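Local coordinates for protein pullulanase (Klebsiella oxytoca, PDB 2YOC) that hydrolyses alpha-1,6-glucosidic linkages in pullulan and branched alpha-glucans and is exported by a type 2 secretion system, at residues L893-M902 with K919-L930. Sequence-based numbering, arbitrary orientation.
Sequences LQDNNYNVGM and KEMVATPGEAEL
Tyr898 reaches across to Lys919, tying a loop with two successive Asx turns, 893-902, to the segment 919-930 that leads into helix 927-945, next to helices 826-833 and 840-855 of the (beta/alpha)8 barrel. With CG anti to the backbone N (chi1 -179°), the side chain brings its hydroxyl OH to Lys919 O, to which it donates at 3.0 Å, tilted 16° from the carbonyl plane. Thr924 OG1 also lies at the ring edge, 3.6 Å from CD2, while Trp827 packs edge-to-face with the same ring. The Asn899 side chain crosses that of Lys919 at about a right angle, its OD1 3.3 Å from CE; a bend at chi3 (75°) carries NZ on to the selenium of selenomethionine Met902. Asn896 lies obliquely over Pro925, with OD1 packed 3.3 Å from CD. That oxygen accepts from Tyr898 N, which sits above the carbonyl plane, while ND2 donates to Leu870 O. Asp895 OD2 closes the other Asx turn onto Asn897 N and forms a salt bridge with Arg888. Gly926 holds the N-cap position of helix 927-945, and its N donates to Glu929 OE1. One turn in, Leu930 points toward the loop and sets CD1 3.8 Å from Leu893 CB.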
loop_
_atom_site.group_PDB
_atom_site.type_symbol
_atom_site.label_atom_id
_atom_site.label_comp_id
_atom_site.label_asym_id
_atom_site.label_seq_id
_atom_site.Cartn_x
_atom_site.Cartn_y
_atom_site.Cartn_z
ATOM N N LEU B 893 17.273 -42.428 -23.803
ATOM C CA LEU B 893 18.034 -41.606 -22.848
ATOM C C LEU B 893 19.523 -41.436 -23.135
ATOM O O LEU B 893 20.358 -41.852 -22.337
ATOM C CB LEU B 893 17.812 -42.021 -21.369
ATOM C CG LEU B 893 16.447 -42.514 -20.887
ATOM C CD1 LEU B 893 16.441 -42.577 -19.356
ATOM C CD2 LEU B 893 15.307 -41.625 -21.387
ATOM N N GLN B 894 19.857 -40.823 -24.256
ATOM C CA GLN B 894 21.254 -40.571 -24.588
ATOM C C GLN B 894 21.539 -39.098 -24.401
ATOM O O GLN B 894 22.659 -38.734 -24.037
ATOM C CB GLN B 894 21.582 -41.024 -26.024
ATOM C CG GLN B 894 21.483 -42.538 -26.244
ATOM C CD GLN B 894 22.322 -43.326 -25.263
ATOM O OE1 GLN B 894 21.797 -44.101 -24.451
ATOM N NE2 GLN B 894 23.641 -43.107 -25.281
ATOM N N ASP B 895 20.508 -38.255 -24.636
ATOM C CA ASP B 895 20.544 -36.790 -24.544
ATOM C C ASP B 895 19.143 -36.142 -24.499
ATOM O O ASP B 895 18.149 -36.729 -24.936
ATOM C CB ASP B 895 21.357 -36.193 -25.718
ATOM C CG ASP B 895 20.651 -36.290 -27.053
ATOM O OD1 ASP B 895 20.383 -37.430 -27.501
ATOM O OD2 ASP B 895 20.355 -35.227 -27.641
ATOM N N ASN B 896 19.114 -34.888 -24.040
ATOM C CA ASN B 896 17.935 -34.051 -23.887
ATOM C C ASN B 896 17.660 -33.197 -25.139
ATOM O O ASN B 896 16.812 -32.292 -25.074
ATOM C CB ASN B 896 18.113 -33.150 -22.655
ATOM C CG ASN B 896 19.154 -32.056 -22.807
ATOM O OD1 ASN B 896 20.115 -32.154 -23.598
ATOM N ND2 ASN B 896 18.999 -30.999 -22.021
ATOM N N ASN B 897 18.376 -33.468 -26.263
ATOM C CA ASN B 897 18.213 -32.746 -27.530
ATOM C C ASN B 897 18.701 -31.282 -27.440
ATOM O O ASN B 897 18.267 -30.407 -28.202
ATOM C CB ASN B 897 16.765 -32.880 -28.062
ATOM C CG ASN B 897 16.594 -32.607 -29.527
ATOM O OD1 ASN B 897 17.251 -33.210 -30.381
ATOM N ND2 ASN B 897 15.649 -31.732 -29.846
ATOM N N TYR B 898 19.635 -31.031 -26.522
ATOM C CA TYR B 898 20.193 -29.691 -26.351
ATOM C C TYR B 898 21.294 -29.469 -27.368
ATOM O O TYR B 898 21.955 -30.433 -27.749
ATOM C CB TYR B 898 20.699 -29.513 -24.913
ATOM C CG TYR B 898 21.287 -28.156 -24.580
ATOM C CD1 TYR B 898 20.465 -27.068 -24.289
ATOM C CD2 TYR B 898 22.662 -27.983 -24.458
ATOM C CE1 TYR B 898 21.000 -25.830 -23.929
ATOM C CE2 TYR B 898 23.208 -26.750 -24.096
ATOM C CZ TYR B 898 22.373 -25.676 -23.832
ATOM O OH TYR B 898 22.909 -24.461 -23.481
ATOM N N ASN B 899 21.462 -28.214 -27.837
ATOM C CA ASN B 899 22.479 -27.823 -28.828
ATOM C C ASN B 899 22.505 -28.796 -30.031
ATOM O O ASN B 899 23.405 -29.647 -30.172
ATOM C CB ASN B 899 23.862 -27.650 -28.162
ATOM C CG ASN B 899 24.952 -27.196 -29.073
ATOM O OD1 ASN B 899 24.772 -26.316 -29.910
ATOM N ND2 ASN B 899 26.108 -27.814 -28.931
ATOM N N VAL B 900 21.431 -28.714 -30.829
ATOM C CA VAL B 900 21.217 -29.538 -32.014
ATOM C C VAL B 900 21.062 -28.628 -33.222
ATOM O O VAL B 900 20.730 -29.097 -34.309
ATOM C CB VAL B 900 20.031 -30.523 -31.846
ATOM C CG1 VAL B 900 20.329 -31.560 -30.771
ATOM C CG2 VAL B 900 18.711 -29.795 -31.557
ATOM N N GLY B 901 21.314 -27.338 -33.007
ATOM C CA GLY B 901 21.231 -26.302 -34.030
ATOM C C GLY B 901 20.674 -24.991 -33.520
ATOM O O GLY B 901 20.106 -24.931 -32.426
HETATM N N MSE B 902 20.836 -23.927 -34.310
HETATM C CA MSE B 902 20.283 -22.631 -33.944
HETATM C C MSE B 902 18.775 -22.709 -34.184
HETATM O O MSE B 902 18.376 -23.270 -35.199
HETATM C CB MSE B 902 20.902 -21.483 -34.779
HETATM C CG MSE B 902 22.369 -21.181 -34.467
HETATM SE SE MSE B 902 22.836 -20.979 -32.565
HETATM C CE MSE B 902 22.217 -19.168 -32.240
ATOM N N LYS B 919 25.020 -21.132 -24.385
ATOM C CA LYS B 919 25.028 -22.460 -24.984
ATOM C C LYS B 919 26.126 -23.369 -24.459
ATOM O O LYS B 919 25.845 -24.484 -24.007
ATOM C CB LYS B 919 25.058 -22.349 -26.520
ATOM C CG LYS B 919 24.555 -23.585 -27.256
ATOM C CD LYS B 919 24.248 -23.288 -28.714
ATOM C CE LYS B 919 25.471 -23.144 -29.604
ATOM N NZ LYS B 919 25.110 -23.126 -31.049
ATOM N N GLU B 920 27.372 -22.876 -24.486
ATOM C CA GLU B 920 28.522 -23.665 -24.072
ATOM C C GLU B 920 28.867 -23.580 -22.582
ATOM O O GLU B 920 29.776 -24.294 -22.140
ATOM C CB GLU B 920 29.724 -23.401 -24.998
ATOM C CG GLU B 920 29.650 -24.131 -26.339
ATOM C CD GLU B 920 28.550 -23.712 -27.299
ATOM O OE1 GLU B 920 28.434 -22.498 -27.595
ATOM O OE2 GLU B 920 27.795 -24.606 -27.750
HETATM N N MSE B 921 28.106 -22.770 -21.793
HETATM C CA MSE B 921 28.352 -22.615 -20.349
HETATM C C MSE B 921 28.436 -23.938 -19.601
HETATM O O MSE B 921 29.333 -24.111 -18.767
HETATM C CB MSE B 921 27.374 -21.655 -19.680
HETATM C CG MSE B 921 27.532 -20.230 -20.160
HETATM SE SE MSE B 921 26.860 -18.925 -18.912
HETATM C CE MSE B 921 24.994 -19.662 -18.715
ATOM N N VAL B 922 27.551 -24.891 -19.940
ATOM C CA VAL B 922 27.592 -26.207 -19.328
ATOM C C VAL B 922 27.339 -27.362 -20.297
ATOM O O VAL B 922 26.637 -27.193 -21.293
ATOM C CB VAL B 922 26.862 -26.298 -17.957
ATOM C CG1 VAL B 922 25.527 -27.041 -18.054
ATOM C CG2 VAL B 922 27.773 -26.908 -16.884
ATOM N N ALA B 923 27.955 -28.528 -19.997
ATOM C CA ALA B 923 27.887 -29.789 -20.739
ATOM C C ALA B 923 26.459 -30.245 -21.011
ATOM O O ALA B 923 25.552 -29.904 -20.247
ATOM C CB ALA B 923 28.627 -30.872 -19.972
ATOM N N THR B 924 26.258 -31.025 -22.093
ATOM C CA THR B 924 24.937 -31.553 -22.465
ATOM C C THR B 924 24.649 -32.820 -21.643
ATOM O O THR B 924 25.531 -33.684 -21.541
ATOM C CB THR B 924 24.844 -31.756 -23.994
ATOM O OG1 THR B 924 25.227 -30.538 -24.636
ATOM C CG2 THR B 924 23.442 -32.160 -24.475
ATOM N N PRO B 925 23.423 -32.950 -21.059
ATOM C CA PRO B 925 23.092 -34.162 -20.291
ATOM C C PRO B 925 23.218 -35.458 -21.093
ATOM O O PRO B 925 23.033 -35.457 -22.314
ATOM C CB PRO B 925 21.630 -33.939 -19.904
ATOM C CG PRO B 925 21.431 -32.487 -19.963
ATOM C CD PRO B 925 22.287 -32.009 -21.071
ATOM N N GLY B 926 23.544 -36.535 -20.384
ATOM C CA GLY B 926 23.696 -37.883 -20.920
ATOM C C GLY B 926 22.864 -38.884 -20.148
ATOM O O GLY B 926 22.147 -38.508 -19.211
ATOM N N GLU B 927 22.957 -40.176 -20.511
ATOM C CA GLU B 927 22.180 -41.240 -19.860
ATOM C C GLU B 927 22.085 -41.087 -18.346
ATOM O O GLU B 927 21.007 -41.297 -17.784
ATOM C CB GLU B 927 22.728 -42.621 -20.240
ATOM C CG GLU B 927 21.797 -43.782 -19.946
ATOM C CD GLU B 927 22.317 -45.140 -20.388
ATOM O OE1 GLU B 927 23.001 -45.206 -21.439
ATOM O OE2 GLU B 927 22.039 -46.139 -19.683
ATOM N N ALA B 928 23.209 -40.691 -17.695
ATOM C CA ALA B 928 23.327 -40.512 -16.245
ATOM C C ALA B 928 22.460 -39.384 -15.682
ATOM O O ALA B 928 21.777 -39.575 -14.667
ATOM C CB ALA B 928 24.771 -40.283 -15.870
ATOM N N GLU B 929 22.484 -38.227 -16.342
ATOM C CA GLU B 929 21.748 -37.044 -15.923
ATOM C C GLU B 929 20.243 -37.242 -16.114
ATOM O O GLU B 929 19.458 -36.939 -15.201
ATOM C CB GLU B 929 22.262 -35.786 -16.646
ATOM C CG GLU B 929 23.711 -35.401 -16.315
ATOM C CD GLU B 929 24.841 -36.286 -16.828
ATOM O OE1 GLU B 929 25.067 -36.326 -18.059
ATOM O OE2 GLU B 929 25.520 -36.924 -15.994
ATOM N N LEU B 930 19.844 -37.804 -17.277
ATOM C CA LEU B 930 18.436 -38.086 -17.580
ATOM C C LEU B 930 17.882 -39.077 -16.558
ATOM O O LEU B 930 16.807 -38.829 -16.011
ATOM C CB LEU B 930 18.243 -38.567 -19.041
ATOM C CG LEU B 930 18.950 -37.724 -20.109
ATOM C CD1 LEU B 930 18.820 -38.337 -21.448
ATOM C CD2 LEU B 930 18.428 -36.290 -20.158
#